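Local atomic coordinates of protein tudor (Drosophila melanogaster, PDB entry 3NTK), a protein that recognises methylated arginines of Piwi proteins such as Aubergine through its Tudor domains, and is required for primordial germ cell formation and abdominal segmentation. Residues 8-14 and 126-130; 48-54 and 66-72; 81-86 and 105-109. All blocks are in the same frame, centred on the assembly; numbering follows the deposited sequence.

Contact 1 (8-14 and 126-130); sequences VVQFDGP and LQSFI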
loop_
_atom_site.group_PDB
_atom_site.type_symbol
_atom_site.label_atom_id
_atom_site.label_comp_id
_atom_site.label_asym_id
_atom_site.label_seq_id
_atom_site.Cartn_x
_atom_site.Cartn_y
_atom_site.Cartn_z
ATOM N N VAL A 8 -0.467 3.883 7.943
ATOM C CA VAL A 8 -0.331 4.488 6.623
ATOM C C VAL A 8 1.049 4.091 6.102
ATOM O O VAL A 8 2.060 4.366 6.744
ATOM C CB VAL A 8 -0.437 6.028 6.706
ATOM C CG1 VAL A 8 -0.236 6.645 5.328
ATOM C CG2 VAL A 8 -1.799 6.422 7.268
ATOM N N VAL A 9 1.096 3.438 4.945
ATOM C CA VAL A 9 2.372 3.000 4.391
ATOM C C VAL A 9 2.882 3.873 3.256
ATOM O O VAL A 9 4.072 3.840 2.924
ATOM C CB VAL A 9 2.297 1.532 3.899
ATOM C CG1 VAL A 9 2.042 0.608 5.081
ATOM C CG2 VAL A 9 1.192 1.376 2.849
ATOM N N GLN A 10 1.984 4.648 2.660
ATOM C CA GLN A 10 2.342 5.539 1.565
ATOM C C GLN A 10 1.376 6.717 1.609
ATOM O O GLN A 10 0.169 6.522 1.700
ATOM C CB GLN A 10 2.210 4.806 0.230
ATOM C CG GLN A 10 2.787 5.552 -0.952
ATOM C CD GLN A 10 4.302 5.486 -0.998
ATOM O OE1 GLN A 10 4.937 6.126 -1.838
ATOM N NE2 GLN A 10 4.889 4.702 -0.095
ATOM N N PHE A 11 1.897 7.938 1.543
ATOM C CA PHE A 11 1.025 9.106 1.598
ATOM C C PHE A 11 1.444 10.207 0.630
ATOM O O PHE A 11 2.380 10.956 0.894
ATOM C CB PHE A 11 0.983 9.646 3.032
ATOM C CG PHE A 11 -0.104 10.658 3.277
ATOM C CD1 PHE A 11 0.128 12.016 3.079
ATOM C CD2 PHE A 11 -1.366 10.247 3.703
ATOM C CE1 PHE A 11 -0.886 12.954 3.305
ATOM C CE2 PHE A 11 -2.383 11.173 3.931
ATOM C CZ PHE A 11 -2.140 12.529 3.731
ATOM N N ASP A 12 0.753 10.297 -0.500
ATOM C CA ASP A 12 1.059 11.334 -1.474
ATOM C C ASP A 12 0.233 12.572 -1.144
ATOM O O ASP A 12 0.605 13.697 -1.485
ATOM C CB ASP A 12 0.753 10.844 -2.891
ATOM C CG ASP A 12 1.756 9.815 -3.376
ATOM O OD1 ASP A 12 2.972 10.079 -3.263
ATOM O OD2 ASP A 12 1.335 8.747 -3.874
ATOM N N GLY A 13 -0.883 12.347 -0.458
ATOM C CA GLY A 13 -1.761 13.435 -0.068
ATOM C C GLY A 13 -3.099 12.895 0.402
ATOM O O GLY A 13 -3.339 11.689 0.322
ATOM N N PRO A 14 -3.991 13.758 0.909
ATOM C CA PRO A 14 -5.299 13.296 1.375
ATOM C C PRO A 14 -6.092 12.551 0.302
ATOM O O PRO A 14 -6.815 11.607 0.609
ATOM C CB PRO A 14 -5.994 14.589 1.797
ATOM C CG PRO A 14 -4.845 15.448 2.255
ATOM C CD PRO A 14 -3.818 15.197 1.173
ATOM N N LEU A 126 -1.267 17.950 6.739
ATOM C CA LEU A 126 -1.320 16.502 6.896
ATOM C C LEU A 126 -0.060 15.779 6.443
ATOM O O LEU A 126 0.341 14.798 7.061
ATOM C CB LEU A 126 -2.544 15.931 6.171
ATOM C CG LEU A 126 -3.689 15.536 7.104
ATOM C CD1 LEU A 126 -4.871 15.004 6.292
ATOM C CD2 LEU A 126 -3.190 14.473 8.082
ATOM N N GLN A 127 0.564 16.255 5.372
ATOM C CA GLN A 127 1.781 15.625 4.865
ATOM C C GLN A 127 2.842 15.489 5.963
ATOM O O GLN A 127 3.358 14.396 6.211
ATOM C CB GLN A 127 2.359 16.440 3.706
ATOM C CG GLN A 127 3.534 15.769 3.015
ATOM C CD GLN A 127 3.105 14.623 2.118
ATOM O OE1 GLN A 127 3.923 13.797 1.714
ATOM N NE2 GLN A 127 1.821 14.577 1.787
ATOM N N SER A 128 3.160 16.601 6.620
ATOM C CA SER A 128 4.165 16.603 7.682
ATOM C C SER A 128 3.693 15.886 8.946
ATOM O O SER A 128 4.497 15.321 9.689
ATOM C CB SER A 128 4.570 18.044 8.021
ATOM O OG SER A 128 3.485 18.773 8.566
ATOM N N PHE A 129 2.390 15.907 9.194
ATOM C CA PHE A 129 1.844 15.245 10.369
ATOM C C PHE A 129 2.009 13.733 10.218
ATOM O O PHE A 129 2.403 13.041 11.158
ATOM C CB PHE A 129 0.363 15.615 10.531
ATOM C CG PHE A 129 -0.290 15.018 11.745
ATOM C CD1 PHE A 129 -0.819 13.730 11.707
ATOM C CD2 PHE A 129 -0.379 15.744 12.930
ATOM C CE1 PHE A 129 -1.429 13.174 12.830
ATOM C CE2 PHE A 129 -0.986 15.197 14.058
ATOM C CZ PHE A 129 -1.514 13.908 14.006
ATOM N N ILE A 130 1.726 13.236 9.016
ATOM C CA ILE A 130 1.831 11.813 8.717
ATOM C C ILE A 130 3.282 11.346 8.636
ATOM O O ILE A 130 3.625 10.286 9.160
ATOM C CB ILE A 130 1.140 11.475 7.374
ATOM C CG1 ILE A 130 -0.336 11.881 7.423
ATOM C CG2 ILE A 130 1.279 9.989 7.079
ATOM C CD1 ILE A 130 -1.142 11.175 8.491
#
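In the OB-fold part of this extended Tudor domain, helix 120-131, which follows strand 109-113 and precedes strand 137-145 as the helix of an OB-fold does, packs against the curled sheet, here on strand 4-11 and the corner after it. The short strand and helix segments run roughly antiparallel, at 145°, with 10.1 Å between their axes. That gap suits one layer of large side chains.

The main bump is Phe11, whose flat ring slips into the hollow formed by Leu126, Gln127 and Ile130. Leu126 and Ile130 are one helical turn apart, joined by the backbone bond from Ile130 N to Leu126 O (2.9 Å), so both point to the strand. Phe11 CZ reaches Leu126 CB at 4.2 Å, while the carboxamide of Gln127 curls in beside the ring edge and puts a polar group at the margin of the hollow. Branched Ile130 fills two places at once: one branch covers the ring, and CG2 fits between Phe11 CB and Val8 CG1, 4.1 Å from each. A classic bulge, in which Val9 and Gln10 both face Tyr18, allows Val8 and Phe11, three residues apart, to point to the same side.

Beyond the corner at Asp12, rigid Pro14 closes the Leu126 end of the hollow, its CG 4.1 Å from Leu126 CD1. Phe138 of strand 137-145 continues the apolar layer past Val8 and Ile130. Over the ring face the fit is a CH-pi contact: Ile130 CG1 lies 4.0 Å from the Phe11 ring centroid, 6° off the ring normal.

Contact 2 (48-54 and 66-72); sequences LKEGALC and RAQIRKV
Ile69 is the apolar centre of this first hairpin of the SH3-like Tudor barrel. With chi1 m and chi2 t, its CD1 lies 3.5 Å from Leu48 CD2 and 4.0 Å from Ala52 CB, while its CG1 is 4.5 Å from Cys54 SG. Ala52 and Cys54 are small enough to pack against the branched side chain of Ile69, and Phe45 and Phe94 continue the core. Val72 (chi1 t) extends the apolar side outward, CG2 to Leu48 CB 4.4 Å.

Strands 53-58 and 63-72 are antiparallel. Leu53 and Gln68 form a non-hydrogen-bonded pair (CA-CA 4.5 Å), and Cys54 and Ala67 a hydrogen-bonded one (5.3 Å), with Cys54 N to Ala67 O and Ala67 N to Cys54 O both 2.8 Å. The pairing continues past the strand start: Ile69 N donates to Ala52 O (2.9 Å) and Gly51 N to Ile69 O (2.8 Å).

Before it, 49-52 makes a type II turn closed by Ala52 N to Lys49 O (3.1 Å). Glu50 has phi/psi -56/137; Gly51, at 93/-19, needs glycine, since a CB would jam against the preceding carbonyl. Exposed Lys49 and Glu50 suit this solvent side. At the other end Arg66 extends to a salt bridge with Asp84. At the polar edge, extended Gln68 (chi1 t, chi2 t) gives a weak hydrogen bond from Gln68 NE2 to Gly51 O, 3.3 Å.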
loop_
_atom_site.group_PDB
_atom_site.type_symbol
_atom_site.label_atom_id
_atom_site.label_comp_id
_atom_site.label_asym_id
_atom_site.label_seq_id
_atom_site.Cartn_x
_atom_site.Cartn_y
_atom_site.Cartn_z
ATOM N N LEU A 48 7.111 -10.207 -19.200
ATOM C CA LEU A 48 6.897 -8.825 -18.790
ATOM C C LEU A 48 5.871 -8.091 -19.643
ATOM O O LEU A 48 6.106 -7.802 -20.816
ATOM C CB LEU A 48 8.222 -8.057 -18.800
ATOM C CG LEU A 48 9.347 -8.666 -17.959
ATOM C CD1 LEU A 48 10.547 -7.720 -17.953
ATOM C CD2 LEU A 48 8.861 -8.919 -16.542
ATOM N N LYS A 49 4.732 -7.790 -19.030
ATOM C CA LYS A 49 3.651 -7.078 -19.696
ATOM C C LYS A 49 2.865 -6.346 -18.618
ATOM O O LYS A 49 2.774 -6.818 -17.485
ATOM C CB LYS A 49 2.733 -8.064 -20.424
ATOM C CG LYS A 49 1.970 -8.993 -19.493
ATOM C CD LYS A 49 1.050 -9.928 -20.262
ATOM C CE LYS A 49 0.278 -10.843 -19.318
ATOM N NZ LYS A 49 -0.636 -11.761 -20.061
ATOM N N GLU A 50 2.306 -5.191 -18.960
ATOM C CA GLU A 50 1.530 -4.429 -17.991
ATOM C C GLU A 50 0.419 -5.308 -17.425
ATOM O O GLU A 50 -0.230 -6.056 -18.158
ATOM C CB GLU A 50 0.923 -3.184 -18.645
ATOM C CG GLU A 50 1.942 -2.230 -19.258
ATOM C CD GLU A 50 1.308 -0.940 -19.760
ATOM O OE1 GLU A 50 0.309 -1.020 -20.511
ATOM O OE2 GLU A 50 1.811 0.151 -19.408
ATOM N N GLY A 51 0.215 -5.226 -16.115
ATOM C CA GLY A 51 -0.824 -6.014 -15.480
ATOM C C GLY A 51 -0.368 -7.356 -14.935
ATOM O O GLY A 51 -1.036 -7.941 -14.086
ATOM N N ALA A 52 0.770 -7.846 -15.413
ATOM C CA ALA A 52 1.288 -9.134 -14.966
ATOM C C ALA A 52 1.624 -9.125 -13.484
ATOM O O ALA A 52 2.169 -8.147 -12.967
ATOM C CB ALA A 52 2.523 -9.508 -15.773
ATOM N N LEU A 53 1.296 -10.222 -12.808
ATOM C CA LEU A 53 1.571 -10.356 -11.383
ATOM C C LEU A 53 2.800 -11.247 -11.233
ATOM O O LEU A 53 2.944 -12.242 -11.946
ATOM C CB LEU A 53 0.377 -10.995 -10.671
ATOM C CG LEU A 53 0.106 -10.510 -9.248
ATOM C CD1 LEU A 53 -0.259 -9.025 -9.285
ATOM C CD2 LEU A 53 -1.030 -11.319 -8.634
ATOM N N CYS A 54 3.689 -10.892 -10.312
ATOM C CA CYS A 54 4.894 -11.679 -10.105
ATOM C C CYS A 54 5.506 -11.347 -8.753
ATOM O O CYS A 54 4.871 -10.734 -7.897
ATOM C CB CYS A 54 5.909 -11.368 -11.208
ATOM S SG CYS A 54 6.484 -9.636 -11.202
ATOM N N ARG A 66 5.338 -9.311 -3.599
ATOM C CA ARG A 66 4.371 -9.565 -4.666
ATOM C C ARG A 66 4.287 -8.235 -5.404
ATOM O O ARG A 66 4.257 -7.166 -4.779
ATOM C CB ARG A 66 2.990 -9.942 -4.105
ATOM C CG ARG A 66 2.948 -11.280 -3.362
ATOM C CD ARG A 66 1.529 -11.844 -3.303
ATOM N NE ARG A 66 0.632 -10.998 -2.520
ATOM C CZ ARG A 66 -0.681 -11.185 -2.421
ATOM N NH1 ARG A 66 -1.264 -12.194 -3.059
ATOM N NH2 ARG A 66 -1.415 -10.361 -1.680
ATOM N N ALA A 67 4.234 -8.288 -6.728
ATOM C CA ALA A 67 4.198 -7.064 -7.500
ATOM C C ALA A 67 3.400 -7.171 -8.793
ATOM O O ALA A 67 3.256 -8.252 -9.372
ATOM C CB ALA A 67 5.627 -6.628 -7.816
ATOM N N GLN A 68 2.872 -6.037 -9.229
ATOM C CA GLN A 68 2.134 -5.973 -10.477
ATOM C C GLN A 68 2.882 -5.008 -11.381
ATOM O O GLN A 68 3.198 -3.882 -10.986
ATOM C CB GLN A 68 0.698 -5.474 -10.267
ATOM C CG GLN A 68 -0.054 -5.330 -11.584
ATOM C CD GLN A 68 -1.514 -4.963 -11.408
ATOM O OE1 GLN A 68 -1.845 -4.015 -10.700
ATOM N NE2 GLN A 68 -2.395 -5.711 -12.064
ATOM N N ILE A 69 3.184 -5.453 -12.591
ATOM C CA ILE A 69 3.895 -4.612 -13.540
ATOM C C ILE A 69 2.989 -3.491 -14.039
ATOM O O ILE A 69 1.864 -3.734 -14.479
ATOM C CB ILE A 69 4.396 -5.448 -14.724
ATOM C CG1 ILE A 69 5.378 -6.507 -14.213
ATOM C CG2 ILE A 69 5.042 -4.541 -15.771
ATOM C CD1 ILE A 69 5.940 -7.410 -15.296
ATOM N N ARG A 70 3.485 -2.261 -13.959
ATOM C CA ARG A 70 2.725 -1.095 -14.394
ATOM C C ARG A 70 3.207 -0.560 -15.735
ATOM O O ARG A 70 2.407 -0.090 -16.548
ATOM C CB ARG A 70 2.809 0.004 -13.334
ATOM C CG ARG A 70 2.031 -0.312 -12.066
ATOM C CD ARG A 70 0.544 -0.449 -12.376
ATOM N NE ARG A 70 -0.254 -0.752 -11.192
ATOM C CZ ARG A 70 -0.403 0.069 -10.156
ATOM N NH1 ARG A 70 0.196 1.253 -10.152
ATOM N NH2 ARG A 70 -1.156 -0.294 -9.125
ATOM N N LYS A 71 4.514 -0.635 -15.963
ATOM C CA LYS A 71 5.109 -0.162 -17.209
ATOM C C LYS A 71 6.342 -0.987 -17.552
ATOM O O LYS A 71 7.167 -1.260 -16.683
ATOM C CB LYS A 71 5.537 1.301 -17.083
ATOM C CG LYS A 71 4.416 2.296 -16.856
ATOM C CD LYS A 71 4.970 3.713 -16.785
ATOM C CE LYS A 71 5.691 4.088 -18.079
ATOM N NZ LYS A 71 6.335 5.432 -18.009
ATOM N N VAL A 72 6.464 -1.379 -18.815
ATOM C CA VAL A 72 7.624 -2.139 -19.261
ATOM C C VAL A 72 8.602 -1.141 -19.882
ATOM O O VAL A 72 8.284 -0.480 -20.871
ATOM C CB VAL A 72 7.240 -3.200 -20.311
ATOM C CG1 VAL A 72 8.494 -3.892 -20.833
ATOM C CG2 VAL A 72 6.291 -4.225 -19.693
#

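Contact 3 (81-86 and 105-109); sequences HFIDFG and ARYSR
Arg106, Asp84 and Ile83 bury most of this interface, where the end of strand 78-82 meets the irregular segment leading into strand 109-113. The backbones draw close at Ile83-Arg106 (CA-CA 5.2 Å) and Asp84-Tyr107 (4.2 Å).

Ile83 (phi/psi -55/-26) and Asp84 (-94/-6) have the angles of a type I turn, closed by Phe85 N to Phe82 O at 3.0 Å. The turn exposes Ile83 O, which receives both Ser108 N (3.3 Å) and Ser108 OG (2.6 Å). A small hydroxyl residue is apt here, with chi1 p bringing OG to that carbonyl. The Ile83 side chain (chi1 p, chi2 t) packs its CB 3.8 Å from Arg106 CB. Gly86 ends the segment at phi/psi 67/9, a positive phi that glycine adopts easily.

Asp84, chi1 m, turns its carboxylate back so that OD1 accepts Tyr107 N at 2.8 Å; the same oxygen is salt-bridged to Arg66, so a short acid ties two chain segments to a barrel strand.

Arg106 (chi1 p, chi2 t, chi3 m) folds over its own segment, NE giving a 2.7 Å bond to Ser108 O, and one face of its guanidinium covers Ile83 O. Its long aliphatic stem and planar polar end suit both tasks.

Tyr107 leans on helix 25-38 and Ser108 on Tyr18. Next to the turn, Phe82 and Phe85 both meet Tyr65, an aromatic cluster consistent with the methylarginine cage of Tudor domains. The arrangement is that of an extended Tudor domain, where the Tudor barrel is joined to the OB-fold.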
loop_
_atom_site.group_PDB
_atom_site.type_symbol
_atom_site.label_atom_id
_atom_site.label_comp_id
_atom_site.label_asym_id
_atom_site.label_seq_id
_atom_site.Cartn_x
_atom_site.Cartn_y
_atom_site.Cartn_z
ATOM N N HIS A 81 4.324 -2.129 -8.957
ATOM C CA HIS A 81 3.590 -1.668 -7.795
ATOM C C HIS A 81 3.555 -2.837 -6.825
ATOM O O HIS A 81 3.054 -3.914 -7.161
ATOM C CB HIS A 81 2.163 -1.279 -8.174
ATOM C CG HIS A 81 1.354 -0.780 -7.020
ATOM N ND1 HIS A 81 0.449 -1.570 -6.346
ATOM C CD2 HIS A 81 1.348 0.420 -6.391
ATOM C CE1 HIS A 81 -0.083 -0.879 -5.354
ATOM N NE2 HIS A 81 0.446 0.333 -5.359
ATOM N N PHE A 82 4.109 -2.641 -5.631
ATOM C CA PHE A 82 4.117 -3.694 -4.625
ATOM C C PHE A 82 2.753 -3.674 -3.947
ATOM O O PHE A 82 2.481 -2.862 -3.060
ATOM C CB PHE A 82 5.264 -3.451 -3.648
ATOM C CG PHE A 82 6.618 -3.568 -4.294
ATOM C CD1 PHE A 82 7.071 -4.800 -4.760
ATOM C CD2 PHE A 82 7.425 -2.449 -4.467
ATOM C CE1 PHE A 82 8.316 -4.914 -5.392
ATOM C CE2 PHE A 82 8.667 -2.554 -5.097
ATOM C CZ PHE A 82 9.111 -3.790 -5.558
ATOM N N ILE A 83 1.891 -4.580 -4.388
ATOM C CA ILE A 83 0.517 -4.632 -3.907
ATOM C C ILE A 83 0.286 -4.743 -2.407
ATOM O O ILE A 83 -0.759 -4.321 -1.910
ATOM C CB ILE A 83 -0.263 -5.762 -4.600
ATOM C CG1 ILE A 83 0.327 -7.124 -4.229
ATOM C CG2 ILE A 83 -0.231 -5.549 -6.114
ATOM C CD1 ILE A 83 -0.530 -8.290 -4.707
ATOM N N ASP A 84 1.236 -5.302 -1.673
ATOM C CA ASP A 84 1.029 -5.438 -0.240
ATOM C C ASP A 84 1.607 -4.274 0.557
ATOM O O ASP A 84 1.386 -4.180 1.761
ATOM C CB ASP A 84 1.610 -6.763 0.254
ATOM C CG ASP A 84 0.983 -7.961 -0.444
ATOM O OD1 ASP A 84 -0.257 -7.951 -0.623
ATOM O OD2 ASP A 84 1.720 -8.904 -0.812
ATOM N N PHE A 85 2.316 -3.376 -0.119
ATOM C CA PHE A 85 2.925 -2.239 0.567
ATOM C C PHE A 85 2.627 -0.874 -0.041
ATOM O O PHE A 85 3.077 0.157 0.466
ATOM C CB PHE A 85 4.433 -2.467 0.691
ATOM C CG PHE A 85 4.782 -3.661 1.531
ATOM C CD1 PHE A 85 4.740 -4.944 0.993
ATOM C CD2 PHE A 85 5.077 -3.511 2.883
ATOM C CE1 PHE A 85 4.981 -6.061 1.788
ATOM C CE2 PHE A 85 5.318 -4.619 3.686
ATOM C CZ PHE A 85 5.270 -5.899 3.138
ATOM N N GLY A 86 1.872 -0.872 -1.132
ATOM C CA GLY A 86 1.471 0.371 -1.769
ATOM C C GLY A 86 2.483 1.284 -2.436
ATOM O O GLY A 86 2.119 2.392 -2.834
ATOM N N ALA A 105 -5.826 -11.519 -1.649
ATOM C CA ALA A 105 -6.009 -10.149 -2.108
ATOM C C ALA A 105 -4.822 -9.302 -1.667
ATOM O O ALA A 105 -4.088 -9.683 -0.756
ATOM C CB ALA A 105 -7.304 -9.578 -1.522
ATOM N N ARG A 106 -4.633 -8.156 -2.317
ATOM C CA ARG A 106 -3.550 -7.243 -1.957
ATOM C C ARG A 106 -3.719 -6.846 -0.493
ATOM O O ARG A 106 -4.853 -6.672 -0.014
ATOM C CB ARG A 106 -3.592 -5.997 -2.844
ATOM C CG ARG A 106 -4.891 -5.199 -2.770
ATOM C CD ARG A 106 -4.801 -3.970 -3.677
ATOM N NE ARG A 106 -3.764 -3.056 -3.208
ATOM C CZ ARG A 106 -3.011 -2.293 -3.992
ATOM N NH1 ARG A 106 -3.166 -2.325 -5.313
ATOM N NH2 ARG A 106 -2.099 -1.499 -3.450
ATOM N N TYR A 107 -2.604 -6.707 0.223
ATOM C CA TYR A 107 -2.671 -6.357 1.635
ATOM C C TYR A 107 -2.461 -4.885 1.976
ATOM O O TYR A 107 -2.395 -4.521 3.147
ATOM C CB TYR A 107 -1.737 -7.254 2.451
ATOM C CG TYR A 107 -2.238 -8.679 2.505
ATOM C CD1 TYR A 107 -3.522 -8.964 2.969
ATOM C CD2 TYR A 107 -1.451 -9.737 2.057
ATOM C CE1 TYR A 107 -4.012 -10.267 2.983
ATOM C CE2 TYR A 107 -1.932 -11.045 2.067
ATOM C CZ TYR A 107 -3.214 -11.300 2.531
ATOM O OH TYR A 107 -3.703 -12.588 2.541
ATOM N N SER A 108 -2.341 -4.049 0.950
ATOM C CA SER A 108 -2.258 -2.604 1.155
ATOM C C SER A 108 -3.524 -2.119 0.446
ATOM O O SER A 108 -3.961 -2.724 -0.546
ATOM C CB SER A 108 -1.002 -1.984 0.518
ATOM O OG SER A 108 -1.079 -1.917 -0.894
ATOM N N ARG A 109 -4.135 -1.060 0.959
ATOM C CA ARG A 109 -5.355 -0.543 0.356
ATOM C C ARG A 109 -5.232 0.912 -0.018
ATOM O O ARG A 109 -4.744 1.721 0.769
ATOM C CB ARG A 109 -6.524 -0.700 1.319
ATOM C CG ARG A 109 -6.718 -2.110 1.783
ATOM C CD ARG A 109 -7.967 -2.239 2.614
ATOM N NE ARG A 109 -8.068 -3.576 3.182
ATOM C CZ ARG A 109 -9.155 -4.046 3.779
ATOM N NH1 ARG A 109 -10.237 -3.283 3.882
ATOM N NH2 ARG A 109 -9.153 -5.273 4.278
#

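In the fold
The three contacts follow the long axis of the domain. Contacts 1 and 2 lie on opposite sides of the chain's centre, their own centres 26 Å apart, one in the OB-fold and the other in the Tudor barrel. Contact 3 lies between, about 17 Å from contact 1 and 13 Å from contact 2, centre to centre, and touches both: Val9 CG2 packs 3.3 Å from Phe85 O, and Arg66 NH2 is salt-bridged to Asp84 OD1 at 2.9 Å. Contacts 2 and 3 share a sheet and follow in series, both nested in the loop closed by contact 1. Segment 81-86 of contact 3 itself contributes Phe82 and Phe85 to the probable methylarginine cage.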